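SVP1-like protein 2 (Kluyveromyces lactis, PDB 4V16) binds phosphoinositides at membranes through a WD-repeat-type beta-propeller and is probably involved in mitochondrial or peroxisomal functions and amino acid signalling. Local coordinates at residues Lys93-Val98 / Val110-Val115; Asp114-Phe119 / Ile132-Val137; Glu139-Leu144 / Val185-Lys190; Leu145-Glu150 / His157-Gln162; Ala179-Met184 / Cys197-Thr202. One frame throughout, in Å; residues are numbered along the deposited sequence.

Interaction 1: Lys93-Val98 / Val110-Val115; sequences KLDAAV and VSQGDV
A blade-to-blade connection of the beta-propeller is fastened here: Lys93-Val98, leading from strand 87-93 to strand 98-103, closes over the end of strand 107-112, where Gln112 receives Asp95. The carboxamide oxygen of Gln112 does the gripping. Gln112 OE1 accepts the backbone N-H of Asp95, N and OE1 2.9 Å apart, with an angle of 162° at the hydrogen; the donor is tilted out of the amide plane. The torsion that sends the Gln112 chain up to the loop is chi1 at 45°, with CG between the backbone N and the carbonyl carbon; the rest of the chain is extended. Gln112 NE2 lies 2.7 Å from a water oxygen and donates to it, and the same water donates to Asp95 OD2, so the loop residue is held by a direct bond and by a water bridge. Leu94 lies obliquely against the amide, CD2 3.6 Å from Gln112 OE1. The same Leu94 methyl, CD2, reaches Val110 CG1 at 4.3 Å, and Val98 CG1 meets that valine methyl too. At the turn, Gly113 N donates to Ala97 O over 2.9 Å in a bent bond, 136° at the hydrogen. Gly113 has a positive phi, as suits its place in the type II' turn from Gln112 to Val115. Val98 and Gln112 form an antiparallel non-hydrogen-bonded pair, starting the pairing of strands 98-103 and 107-112. Gln112 NE2 also bonds Ser117 OG on strand 115-120, while Leu94 and Val110 both rest on Leu78 of strand 77-82, in the preceding blade.

Interaction 2: Asp114-Phe119 / Ile132-Val137; sequences DVISIF and IKFGGV
Ile132 pairs with Ile116 through two backbone bonds, Ile116 N to Ile132 O at 2.7 Å and Ile132 N to Ile116 O at 3.0 Å, which makes them an antiparallel hydrogen-bonded pair. The tip of the Ile132 side chain, CD1, reaches Ile118 CD1. Lys133, opposite Val115 in a non-hydrogen-bonded pair, lays its aliphatic part across Asp114: CD is 3.4 Å from Asp114 OD2. The lysine chain bends at chi3, and Lys133 NZ stays 4.0 Å from Asp114 OD2, too far for a salt bridge, so any attraction is one of charge at a distance. Phe134 follows the short strand, at the open end of the hairpin. Phe134 N bonds Asp114 O over 3.3 Å, and chi1 at 77° turns the ring back over the first strand. Ile116 CG1 stands over the centre of one face, 3.7 Å from the Phe134 ring centroid, in a CH-pi contact. Gly136 N lies over the opposite face toward the rim, and Val115 N comes to the edge in the ring plane. An alanine in place of Phe134 would probably leave Ile116 facing a gap and take away the ring on which the backbone at Gly136 rests. Strand 132-133 is the outermost of its blade. Ile116, Ile132 and Phe134 all pack on Tyr147 of strand 144-148 in the next blade, where the backbone of Ser148 is hydrogen-bonded to that of Gly135.

Interaction 3: Glu139-Leu144 / Val185-Lys190; sequences EFANGL and VRLNRK
Asn142 ND2 donates to Lys190 O over 3.0 Å, and Leu187 N to Glu139 OE2 over 3.4 Å; both bonds are weak, the first because it is bent, the second because it is long. The carboxylate gets to Leu187 through a bend at chi2 (93°) that turns it toward the neighbouring strand. The other oxygen, Glu139 OE1, is 4.2 Å from Arg186 NH1. Although the carboxylate and guanidinium planes are nearly parallel, OE1 lies well outside the guanidinium plane and no N-H points at it, so only charge acts between them. Arg186 has other partners: NH1 bonds Val185 O in its own strand, and NH2 makes a salt bridge with Asp229. Leu187 fills the middle of the contact. Leu187 CD1 packs on Ala141 CB at 3.7 Å and approaches Leu144 O, while Leu187 CD2 meets Leu144 CD2 at 3.6 Å, the two leucine side chains crossing at about a right angle. Behind the carboxylate, Glu139 CB touches Val185 CG1 at 3.7 Å. No backbone bond joins strands 139-141 and 185-187, which run parallel, 7° apart in direction, with their axes 7.2 Å from each other. This is how the innermost strands of adjacent blades meet round the axis of a beta-propeller.

Interaction 4: Leu145-Glu150 / His157-Gln162; sequences LVYSNE and HVTRLQ
His157 is laid against Tyr147 and tied to Asn149. His157 CB stands over one face of the Tyr147 ring, 3.7 Å from the centroid, and its imidazole runs nearly parallel to the phenol, but slid so far that the rings barely overlap, with centroids 4.8 Å apart. Tyr147 chi1 at 64° sets CG between the backbone N and the carbonyl carbon, which brings the ring beside His157, and Tyr147 OH sits toward the rim of one imidazole face. At the ring edge, Asn149 ND2 donates to His157 NE2 over 3.2 Å, in the imidazole plane and almost straight at 170°. Asn149 OD1 is engaged as well, taking the backbone N-H groups of Phe151 and Asn152, so the amide is fixed at both ends. A leucine in place of His157 would probably leave Asn149 ND2 without its acceptor and Tyr147 without a flat group alongside. The backbones form the central hairpin of a four-stranded propeller blade, antiparallel, with Tyr147 and His157 exchanging two bonds. Leu145, the other large contributor, makes the next hydrogen-bonded pair: Leu145 N is 2.8 Å from Thr159 O and Leu145 O 3.0 Å from Thr159 N. Leu145 CB meets Leu161 CD2 at 4.2 Å, while Val146 and Val158 lie side by side on the other sheet face, CG2 of each touching at 4.2 Å.

Interaction 5: Ala179-Met184 / Cys197-Thr202; sequences ANPVKM and CSQDGT
The amide of Asn180 and the carboxylate of Asp200 meet tip to tip with their planes almost perpendicular, 83° apart. Asn180 ND2 lies 2.6 Å from Asp200 OD2, but the angle at the hydrogen is only 118°, and the bond is weak; OD1 is also near, at a poor angle. A third flat group, the Gln199 amide, is turned by a bend at chi2, and Gln199 OE1 comes within 3.7 Å of Lys183 NZ without a bond being made. The three groups lie beside the open end of the hairpin formed by strands 182-187 and 193-198, the first two strands of a propeller blade and part of the first WD repeat. Pairing at this end is loose. One sound backbone bond crosses it, from Lys183 N to Cys197 O over 2.9 Å, nearly straight at 168°. Next to it Val182 CA approaches the same oxygen, so Cys197 O receives both the amide and a CA-H contact. Pro181 lays CG against Gln199 CG at 4.0 Å, crossing it at about a right angle, and Lys183 CB rests 3.6 Å from Ser198 O. Beyond the two segments, Pro181 packs on Leu153 of the preceding blade, to whose backbone Val182 is hydrogen-bonded, while Met184 and Cys197 both touch Met230 of strand 227-232 in the following blade. Met184 and Cys197 each have the gamma atom between the backbone N and the carbonyl carbon, with Met184 CG 3.5 Å from Cys197 SG.

In the fold
Interactions 1 and 2 share Asp114 and Val115 and lie on neighbouring strands of one blade: the first ties in the incoming loop with an amide and a water, the second joins the outermost strand by backbone bonds and sets an aromatic ring against Ile116. Interaction 4 is the most buried and has the most regular strand pairing; through Ser148 it bonds backbone to backbone with interaction 2, although they belong to different blades. Interaction 3, its centre about 9 Å from the centre of the chain, differs in joining two blades without any backbone-to-backbone bond. Its second strand, 182-187, continues from interaction 5, a loosely paired, partly exposed hairpin end that touches interaction 2 through Val137.

Interaction 1: Lys93-Val98 / Val110-Val115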
# COMPACT_ATOMS: atom_id res chain seq x y z
N LYS A 93 -3.69 -4.60 -22.86
CA LYS A 93 -2.38 -4.26 -23.40
C LYS A 93 -1.77 -3.06 -22.68
O LYS A 93 -2.42 -2.02 -22.54
CB LYS A 93 -2.48 -3.97 -24.89
N LEU A 94 -0.53 -3.22 -22.22
CA LEU A 94 0.19 -2.15 -21.53
C LEU A 94 1.33 -1.63 -22.42
O LEU A 94 1.89 -2.38 -23.22
CB LEU A 94 0.75 -2.66 -20.20
CG LEU A 94 -0.30 -3.19 -19.22
CD1 LEU A 94 0.38 -3.85 -18.03
CD2 LEU A 94 -1.24 -2.09 -18.76
N ASP A 95 1.66 -0.35 -22.25
CA ASP A 95 2.62 0.31 -23.13
C ASP A 95 3.95 0.61 -22.43
O ASP A 95 4.93 0.95 -23.09
CB ASP A 95 2.02 1.61 -23.66
CG ASP A 95 0.72 1.38 -24.41
OD1 ASP A 95 0.79 1.13 -25.64
OD2 ASP A 95 -0.35 1.46 -23.79
N ALA A 96 3.98 0.47 -21.11
CA ALA A 96 5.20 0.68 -20.34
C ALA A 96 5.23 -0.23 -19.12
O ALA A 96 4.31 -1.02 -18.90
CB ALA A 96 5.31 2.14 -19.91
N ALA A 97 6.29 -0.12 -18.32
CA ALA A 97 6.45 -0.93 -17.12
C ALA A 97 5.51 -0.45 -16.02
O ALA A 97 5.39 0.75 -15.77
CB ALA A 97 7.89 -0.90 -16.65
N VAL A 98 4.87 -1.40 -15.35
CA VAL A 98 3.95 -1.09 -14.27
C VAL A 98 4.72 -0.72 -13.00
O VAL A 98 5.71 -1.37 -12.65
CB VAL A 98 3.01 -2.27 -13.98
CG1 VAL A 98 2.06 -1.94 -12.83
CG2 VAL A 98 2.22 -2.63 -15.23
N VAL A 110 -4.09 1.71 -13.12
CA VAL A 110 -2.76 1.19 -13.42
C VAL A 110 -1.77 2.33 -13.59
O VAL A 110 -2.05 3.31 -14.29
CB VAL A 110 -2.75 0.33 -14.70
CG1 VAL A 110 -1.45 -0.46 -14.80
CG2 VAL A 110 -3.94 -0.61 -14.71
N SER A 111 -0.62 2.20 -12.95
CA SER A 111 0.46 3.18 -13.07
C SER A 111 1.58 2.61 -13.94
O SER A 111 2.47 1.92 -13.44
CB SER A 111 0.99 3.56 -11.69
OG SER A 111 1.98 4.56 -11.78
N GLN A 112 1.52 2.89 -15.24
CA GLN A 112 2.52 2.40 -16.18
C GLN A 112 3.41 3.53 -16.69
O GLN A 112 2.97 4.40 -17.44
CB GLN A 112 1.85 1.68 -17.36
CG GLN A 112 0.65 2.41 -17.96
CD GLN A 112 0.11 1.70 -19.20
OE1 GLN A 112 0.72 0.77 -19.71
NE2 GLN A 112 -1.05 2.15 -19.67
N GLY A 113 4.67 3.51 -16.26
CA GLY A 113 5.63 4.51 -16.69
C GLY A 113 5.36 5.88 -16.11
O GLY A 113 5.30 6.05 -14.89
N ASP A 114 5.19 6.86 -16.99
CA ASP A 114 5.02 8.25 -16.59
C ASP A 114 3.54 8.61 -16.44
O ASP A 114 3.19 9.78 -16.26
CB ASP A 114 5.69 9.16 -17.63
CG ASP A 114 5.88 10.58 -17.14
OD1 ASP A 114 5.91 10.80 -15.91
OD2 ASP A 114 6.00 11.49 -17.99
N VAL A 115 2.68 7.59 -16.49
CA VAL A 115 1.25 7.80 -16.69
C VAL A 115 0.38 6.92 -15.79
O VAL A 115 0.76 5.81 -15.41
CB VAL A 115 0.90 7.52 -18.17
CG1 VAL A 115 -0.60 7.40 -18.37
CG2 VAL A 115 1.47 8.61 -19.06
O HOH W 1 -2.21 2.32 -22.15

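Interaction 2: Asp114-Phe119 / Ile132-Val137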
# COMPACT_ATOMS: atom_id res chain seq x y z
N ASP A 114 5.19 6.86 -16.99
CA ASP A 114 5.02 8.25 -16.59
C ASP A 114 3.54 8.61 -16.44
O ASP A 114 3.19 9.78 -16.26
CB ASP A 114 5.69 9.16 -17.63
CG ASP A 114 5.88 10.58 -17.14
OD1 ASP A 114 5.91 10.80 -15.91
OD2 ASP A 114 6.00 11.49 -17.99
N VAL A 115 2.68 7.59 -16.49
CA VAL A 115 1.25 7.80 -16.69
C VAL A 115 0.38 6.92 -15.79
O VAL A 115 0.76 5.81 -15.41
CB VAL A 115 0.90 7.52 -18.17
CG1 VAL A 115 -0.60 7.40 -18.37
CG2 VAL A 115 1.47 8.61 -19.06
N ILE A 116 -0.81 7.44 -15.45
CA ILE A 116 -1.83 6.68 -14.74
C ILE A 116 -3.00 6.38 -15.67
O ILE A 116 -3.64 7.30 -16.19
CB ILE A 116 -2.36 7.44 -13.50
CG1 ILE A 116 -1.23 7.67 -12.50
CG2 ILE A 116 -3.50 6.66 -12.84
CD1 ILE A 116 -1.60 8.58 -11.34
N SER A 117 -3.29 5.09 -15.88
CA SER A 117 -4.40 4.67 -16.72
C SER A 117 -5.55 4.15 -15.86
O SER A 117 -5.32 3.52 -14.82
CB SER A 117 -3.96 3.58 -17.70
OG SER A 117 -2.87 4.03 -18.49
N ILE A 118 -6.78 4.40 -16.30
CA ILE A 118 -7.97 4.00 -15.56
C ILE A 118 -8.94 3.23 -16.46
O ILE A 118 -9.60 3.81 -17.32
CB ILE A 118 -8.69 5.23 -14.96
CG1 ILE A 118 -7.74 5.99 -14.03
CG2 ILE A 118 -9.95 4.80 -14.20
CD1 ILE A 118 -8.30 7.30 -13.50
N PHE A 119 -9.01 1.92 -16.25
CA PHE A 119 -9.93 1.06 -16.99
C PHE A 119 -11.17 0.75 -16.16
O PHE A 119 -11.19 0.97 -14.95
CB PHE A 119 -9.24 -0.25 -17.39
CG PHE A 119 -7.94 -0.06 -18.13
CD1 PHE A 119 -6.77 0.18 -17.43
CD2 PHE A 119 -7.90 -0.13 -19.51
CE1 PHE A 119 -5.57 0.35 -18.11
CE2 PHE A 119 -6.70 0.04 -20.19
CZ PHE A 119 -5.54 0.29 -19.49
N ILE A 132 -3.60 10.09 -17.40
CA ILE A 132 -3.14 11.18 -16.54
C ILE A 132 -1.64 11.08 -16.30
O ILE A 132 -1.15 10.11 -15.72
CB ILE A 132 -3.86 11.17 -15.17
CG1 ILE A 132 -5.38 11.22 -15.37
CG2 ILE A 132 -3.39 12.34 -14.31
CD1 ILE A 132 -6.18 11.02 -14.10
N LYS A 133 -0.90 12.10 -16.75
CA LYS A 133 0.53 12.16 -16.52
C LYS A 133 0.80 12.70 -15.12
O LYS A 133 0.14 13.64 -14.69
CB LYS A 133 1.21 13.02 -17.59
CG LYS A 133 2.72 12.82 -17.68
CD LYS A 133 3.28 13.25 -19.03
CE LYS A 133 2.98 12.23 -20.12
NZ LYS A 133 3.87 12.38 -21.31
N PHE A 134 1.75 12.09 -14.41
CA PHE A 134 1.96 12.40 -13.00
C PHE A 134 3.44 12.33 -12.61
O PHE A 134 4.30 12.06 -13.44
CB PHE A 134 1.14 11.45 -12.13
CG PHE A 134 1.72 10.07 -12.02
CD1 PHE A 134 2.00 9.32 -13.15
CD2 PHE A 134 1.99 9.52 -10.77
CE1 PHE A 134 2.54 8.05 -13.04
CE2 PHE A 134 2.53 8.25 -10.66
CZ PHE A 134 2.81 7.52 -11.79
N GLY A 135 3.71 12.55 -11.32
CA GLY A 135 5.07 12.76 -10.84
C GLY A 135 5.83 11.52 -10.41
O GLY A 135 7.04 11.60 -10.18
N GLY A 136 5.14 10.39 -10.28
CA GLY A 136 5.79 9.12 -9.98
C GLY A 136 5.23 8.38 -8.78
O GLY A 136 5.52 7.19 -8.60
N VAL A 137 4.43 9.07 -7.97
CA VAL A 137 3.79 8.45 -6.82
C VAL A 137 2.28 8.63 -6.91
O VAL A 137 1.79 9.67 -7.35
CB VAL A 137 4.32 9.05 -5.48
CG1 VAL A 137 5.40 10.09 -5.73
CG2 VAL A 137 3.19 9.65 -4.62

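Interaction 3: Glu139-Leu144 / Val185-Lys190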
# COMPACT_ATOMS: atom_id res chain seq x y z
N GLU A 139 -1.85 6.78 -5.41
CA GLU A 139 -2.63 5.91 -4.54
C GLU A 139 -4.09 5.98 -4.97
O GLU A 139 -4.59 7.06 -5.29
CB GLU A 139 -2.46 6.32 -3.07
CG GLU A 139 -3.45 5.69 -2.07
CD GLU A 139 -2.93 4.42 -1.43
OE1 GLU A 139 -2.09 3.73 -2.05
OE2 GLU A 139 -3.35 4.11 -0.29
N PHE A 140 -4.76 4.84 -4.98
CA PHE A 140 -6.19 4.80 -5.23
C PHE A 140 -6.87 3.88 -4.23
O PHE A 140 -6.45 2.74 -4.03
CB PHE A 140 -6.49 4.33 -6.66
CG PHE A 140 -7.95 4.15 -6.93
CD1 PHE A 140 -8.76 5.25 -7.17
CD2 PHE A 140 -8.52 2.89 -6.95
CE1 PHE A 140 -10.11 5.09 -7.42
CE2 PHE A 140 -9.86 2.72 -7.20
CZ PHE A 140 -10.66 3.82 -7.44
N ALA A 141 -7.92 4.39 -3.59
CA ALA A 141 -8.64 3.62 -2.58
C ALA A 141 -10.05 4.16 -2.40
O ALA A 141 -10.25 5.35 -2.13
CB ALA A 141 -7.89 3.65 -1.26
N ASN A 142 -11.03 3.28 -2.55
CA ASN A 142 -12.43 3.61 -2.30
C ASN A 142 -12.92 4.72 -3.23
O ASN A 142 -13.64 5.62 -2.82
CB ASN A 142 -12.61 4.02 -0.84
CG ASN A 142 -13.98 3.66 -0.29
OD1 ASN A 142 -14.53 2.61 -0.62
ND2 ASN A 142 -14.54 4.54 0.54
N GLY A 143 -12.52 4.63 -4.50
CA GLY A 143 -12.97 5.58 -5.51
C GLY A 143 -12.25 6.91 -5.47
O GLY A 143 -12.60 7.83 -6.22
N LEU A 144 -11.25 7.03 -4.61
CA LEU A 144 -10.53 8.28 -4.42
C LEU A 144 -9.08 8.16 -4.90
O LEU A 144 -8.30 7.38 -4.36
CB LEU A 144 -10.57 8.69 -2.94
CG LEU A 144 -10.31 10.16 -2.63
CD1 LEU A 144 -11.40 11.05 -3.22
CD2 LEU A 144 -10.24 10.35 -1.13
N VAL A 185 2.31 8.09 -0.34
CA VAL A 185 1.00 8.58 0.05
C VAL A 185 0.15 7.43 0.56
O VAL A 185 0.27 6.30 0.07
CB VAL A 185 0.32 9.29 -1.14
CG1 VAL A 185 -1.20 9.21 -1.05
CG2 VAL A 185 0.79 10.74 -1.24
N ARG A 186 -0.71 7.70 1.54
CA ARG A 186 -1.58 6.67 2.10
C ARG A 186 -2.94 7.23 2.51
O ARG A 186 -3.03 8.09 3.39
CB ARG A 186 -0.92 6.01 3.31
CG ARG A 186 0.12 4.95 2.98
CD ARG A 186 -0.50 3.75 2.28
NE ARG A 186 0.47 2.68 2.08
CZ ARG A 186 1.36 2.65 1.09
NH1 ARG A 186 1.41 3.63 0.20
NH2 ARG A 186 2.21 1.64 0.99
N LEU A 187 -3.98 6.71 1.88
CA LEU A 187 -5.35 7.01 2.27
C LEU A 187 -5.74 6.16 3.48
O LEU A 187 -5.33 5.01 3.59
CB LEU A 187 -6.31 6.75 1.12
CG LEU A 187 -6.38 7.81 0.02
CD1 LEU A 187 -6.88 7.20 -1.28
CD2 LEU A 187 -7.29 8.94 0.46
N ASN A 188 -6.54 6.73 4.38
CA ASN A 188 -7.08 5.95 5.49
C ASN A 188 -8.16 5.00 4.97
O ASN A 188 -8.42 4.94 3.77
CB ASN A 188 -7.63 6.86 6.59
CG ASN A 188 -8.69 7.81 6.08
OD1 ASN A 188 -9.01 7.84 4.90
ND2 ASN A 188 -9.25 8.60 6.99
N ARG A 189 -8.78 4.26 5.88
CA ARG A 189 -9.76 3.25 5.50
C ARG A 189 -11.01 3.87 4.88
O ARG A 189 -11.49 3.41 3.84
CB ARG A 189 -10.13 2.39 6.71
CG ARG A 189 -8.99 1.52 7.21
CD ARG A 189 -8.75 0.32 6.31
NE ARG A 189 -9.28 -0.91 6.89
CZ ARG A 189 -8.58 -1.75 7.65
NH1 ARG A 189 -7.31 -1.50 7.94
NH2 ARG A 189 -9.15 -2.85 8.13
N LYS A 190 -11.54 4.91 5.52
CA LYS A 190 -12.70 5.61 4.99
C LYS A 190 -12.34 6.31 3.68
O LYS A 190 -12.96 6.07 2.65
CB LYS A 190 -13.24 6.62 6.00
CG LYS A 190 -13.98 5.99 7.17
CD LYS A 190 -14.54 7.05 8.12
CE LYS A 190 -15.22 6.42 9.32
NZ LYS A 190 -15.74 7.44 10.27

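Interaction 4: Leu145-Glu150 / His157-Gln162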
# COMPACT_ATOMS: atom_id res chain seq x y z
N LEU A 145 -8.74 8.95 -5.91
CA LEU A 145 -7.42 8.90 -6.53
C LEU A 145 -6.52 10.03 -6.03
O LEU A 145 -6.93 11.19 -5.99
CB LEU A 145 -7.54 8.97 -8.06
CG LEU A 145 -6.23 9.00 -8.86
CD1 LEU A 145 -5.43 7.72 -8.65
CD2 LEU A 145 -6.52 9.21 -10.34
N VAL A 146 -5.30 9.67 -5.66
CA VAL A 146 -4.29 10.64 -5.26
C VAL A 146 -3.02 10.41 -6.07
O VAL A 146 -2.56 9.27 -6.20
CB VAL A 146 -3.97 10.56 -3.76
CG1 VAL A 146 -2.90 11.58 -3.37
CG2 VAL A 146 -5.23 10.78 -2.93
N TYR A 147 -2.46 11.48 -6.62
CA TYR A 147 -1.22 11.39 -7.38
C TYR A 147 -0.46 12.70 -7.30
O TYR A 147 -1.04 13.76 -7.04
CB TYR A 147 -1.50 11.02 -8.84
CG TYR A 147 -2.30 12.05 -9.61
CD1 TYR A 147 -3.68 12.01 -9.63
CD2 TYR A 147 -1.66 13.06 -10.33
CE1 TYR A 147 -4.42 12.95 -10.34
CE2 TYR A 147 -2.38 14.00 -11.04
CZ TYR A 147 -3.76 13.94 -11.04
OH TYR A 147 -4.48 14.88 -11.74
N SER A 148 0.85 12.64 -7.51
CA SER A 148 1.70 13.82 -7.47
C SER A 148 1.75 14.50 -8.84
O SER A 148 1.74 13.84 -9.87
CB SER A 148 3.12 13.45 -7.02
OG SER A 148 3.67 12.42 -7.83
N ASN A 149 1.79 15.83 -8.83
CA ASN A 149 1.91 16.61 -10.06
C ASN A 149 3.18 16.24 -10.81
O ASN A 149 4.20 15.95 -10.18
CB ASN A 149 1.88 18.10 -9.75
CG ASN A 149 1.97 18.96 -10.99
OD1 ASN A 149 3.06 19.27 -11.47
ND2 ASN A 149 0.82 19.35 -11.52
N GLU A 150 3.14 16.25 -12.14
CA GLU A 150 4.24 15.71 -12.93
C GLU A 150 5.48 16.61 -12.93
O GLU A 150 6.57 16.15 -13.27
CB GLU A 150 3.78 15.45 -14.37
CG GLU A 150 3.39 16.69 -15.15
CD GLU A 150 3.32 16.45 -16.65
OE1 GLU A 150 4.13 15.64 -17.17
OE2 GLU A 150 2.46 17.07 -17.32
N HIS A 157 -2.55 15.90 -6.33
CA HIS A 157 -3.94 16.07 -6.73
C HIS A 157 -4.81 15.04 -6.02
O HIS A 157 -4.44 13.87 -5.94
CB HIS A 157 -4.09 15.93 -8.25
CG HIS A 157 -3.31 16.93 -9.04
ND1 HIS A 157 -3.88 18.07 -9.57
CD2 HIS A 157 -2.00 16.97 -9.39
CE1 HIS A 157 -2.96 18.76 -10.21
NE2 HIS A 157 -1.81 18.12 -10.12
N VAL A 158 -5.95 15.49 -5.50
CA VAL A 158 -6.91 14.59 -4.86
C VAL A 158 -8.25 14.69 -5.58
O VAL A 158 -8.92 15.72 -5.53
CB VAL A 158 -7.09 14.94 -3.37
CG1 VAL A 158 -8.07 13.96 -2.71
CG2 VAL A 158 -5.75 14.91 -2.65
N THR A 159 -8.63 13.60 -6.24
CA THR A 159 -9.83 13.58 -7.07
C THR A 159 -10.69 12.35 -6.82
O THR A 159 -10.18 11.28 -6.51
CB THR A 159 -9.48 13.63 -8.57
OG1 THR A 159 -8.29 12.86 -8.81
CG2 THR A 159 -9.24 15.07 -9.02
N ARG A 160 -12.00 12.53 -6.98
CA ARG A 160 -12.97 11.44 -6.83
C ARG A 160 -13.41 10.95 -8.20
O ARG A 160 -13.87 11.73 -9.03
CB ARG A 160 -14.18 11.92 -6.02
CG ARG A 160 -15.21 10.84 -5.71
CD ARG A 160 -14.97 10.19 -4.36
NE ARG A 160 -14.99 11.16 -3.27
CZ ARG A 160 -14.87 10.85 -1.98
NH1 ARG A 160 -14.73 9.58 -1.61
NH2 ARG A 160 -14.89 11.80 -1.06
N LEU A 161 -13.28 9.65 -8.43
CA LEU A 161 -13.73 9.06 -9.69
C LEU A 161 -15.25 8.97 -9.71
O LEU A 161 -15.84 8.14 -9.01
CB LEU A 161 -13.11 7.68 -9.90
CG LEU A 161 -11.58 7.60 -9.83
CD1 LEU A 161 -11.09 6.25 -10.35
CD2 LEU A 161 -10.92 8.73 -10.60
N GLN A 162 -15.88 9.83 -10.50
CA GLN A 162 -17.34 9.89 -10.59
C GLN A 162 -17.83 9.12 -11.82
O GLN A 162 -17.74 7.89 -11.87
CB GLN A 162 -17.81 11.33 -10.65

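Interaction 5: Ala179-Met184 / Cys197-Thr202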
# COMPACT_ATOMS: atom_id res chain seq x y z
N ALA A 179 7.84 20.76 0.61
CA ALA A 179 8.82 21.52 -0.16
C ALA A 179 9.58 20.58 -1.07
O ALA A 179 9.68 20.80 -2.28
CB ALA A 179 9.77 22.25 0.77
N ASN A 180 10.13 19.51 -0.49
CA ASN A 180 10.80 18.47 -1.25
C ASN A 180 9.77 17.54 -1.89
O ASN A 180 8.61 17.52 -1.48
CB ASN A 180 11.74 17.69 -0.34
CG ASN A 180 12.91 18.52 0.14
OD1 ASN A 180 13.47 19.32 -0.61
ND2 ASN A 180 13.30 18.34 1.40
N PRO A 181 10.19 16.78 -2.92
CA PRO A 181 9.26 15.87 -3.61
C PRO A 181 8.62 14.83 -2.69
O PRO A 181 9.30 14.24 -1.85
CB PRO A 181 10.14 15.19 -4.67
CG PRO A 181 11.54 15.52 -4.31
CD PRO A 181 11.50 16.82 -3.59
N VAL A 182 7.32 14.62 -2.87
CA VAL A 182 6.58 13.62 -2.11
C VAL A 182 7.08 12.22 -2.45
O VAL A 182 7.22 11.88 -3.62
CB VAL A 182 5.07 13.70 -2.41
CG1 VAL A 182 4.31 12.58 -1.70
CG2 VAL A 182 4.52 15.06 -2.01
N LYS A 183 7.33 11.41 -1.43
CA LYS A 183 7.85 10.06 -1.64
C LYS A 183 6.73 9.04 -1.76
O LYS A 183 6.70 8.25 -2.69
CB LYS A 183 8.81 9.66 -0.51
CG LYS A 183 9.51 8.34 -0.79
CD LYS A 183 10.71 8.13 0.12
CE LYS A 183 11.56 6.97 -0.36
NZ LYS A 183 12.15 7.21 -1.72
N MET A 184 5.80 9.07 -0.80
CA MET A 184 4.65 8.18 -0.86
C MET A 184 3.42 8.80 -0.21
O MET A 184 3.49 9.87 0.40
CB MET A 184 4.96 6.83 -0.22
CG MET A 184 5.32 6.90 1.25
SD MET A 184 5.52 5.25 1.95
CE MET A 184 3.81 4.71 2.01
N CYS A 197 4.66 11.98 3.03
CA CYS A 197 6.05 12.16 3.45
C CYS A 197 6.94 12.49 2.25
O CYS A 197 6.49 12.44 1.11
CB CYS A 197 6.58 10.91 4.15
SG CYS A 197 6.81 9.50 3.06
N SER A 198 8.20 12.81 2.54
CA SER A 198 9.15 13.23 1.50
C SER A 198 10.42 12.39 1.52
O SER A 198 10.50 11.36 2.19
CB SER A 198 9.51 14.70 1.68
OG SER A 198 8.35 15.50 1.76
N GLN A 199 11.41 12.85 0.77
CA GLN A 199 12.72 12.21 0.73
C GLN A 199 13.40 12.32 2.09
O GLN A 199 14.08 11.40 2.52
CB GLN A 199 13.59 12.85 -0.35
CG GLN A 199 12.96 12.82 -1.74
CD GLN A 199 12.80 11.41 -2.28
OE1 GLN A 199 13.68 10.56 -2.10
NE2 GLN A 199 11.68 11.15 -2.94
N ASP A 200 13.21 13.46 2.75
CA ASP A 200 13.77 13.68 4.07
C ASP A 200 13.23 12.64 5.05
O ASP A 200 13.98 12.08 5.85
CB ASP A 200 13.45 15.09 4.58
CG ASP A 200 13.96 16.18 3.65
OD1 ASP A 200 14.82 15.87 2.79
OD2 ASP A 200 13.51 17.33 3.78
N GLY A 201 11.93 12.40 4.97
CA GLY A 201 11.27 11.46 5.87
C GLY A 201 11.23 11.96 7.30
O GLY A 201 10.98 11.20 8.22
N THR A 202 11.48 13.26 7.47
CA THR A 202 11.50 13.86 8.80
C THR A 202 10.09 14.26 9.25
O THR A 202 9.76 14.15 10.43
CB THR A 202 12.41 15.10 8.84
OG1 THR A 202 12.08 15.98 7.76
CG2 THR A 202 13.87 14.70 8.73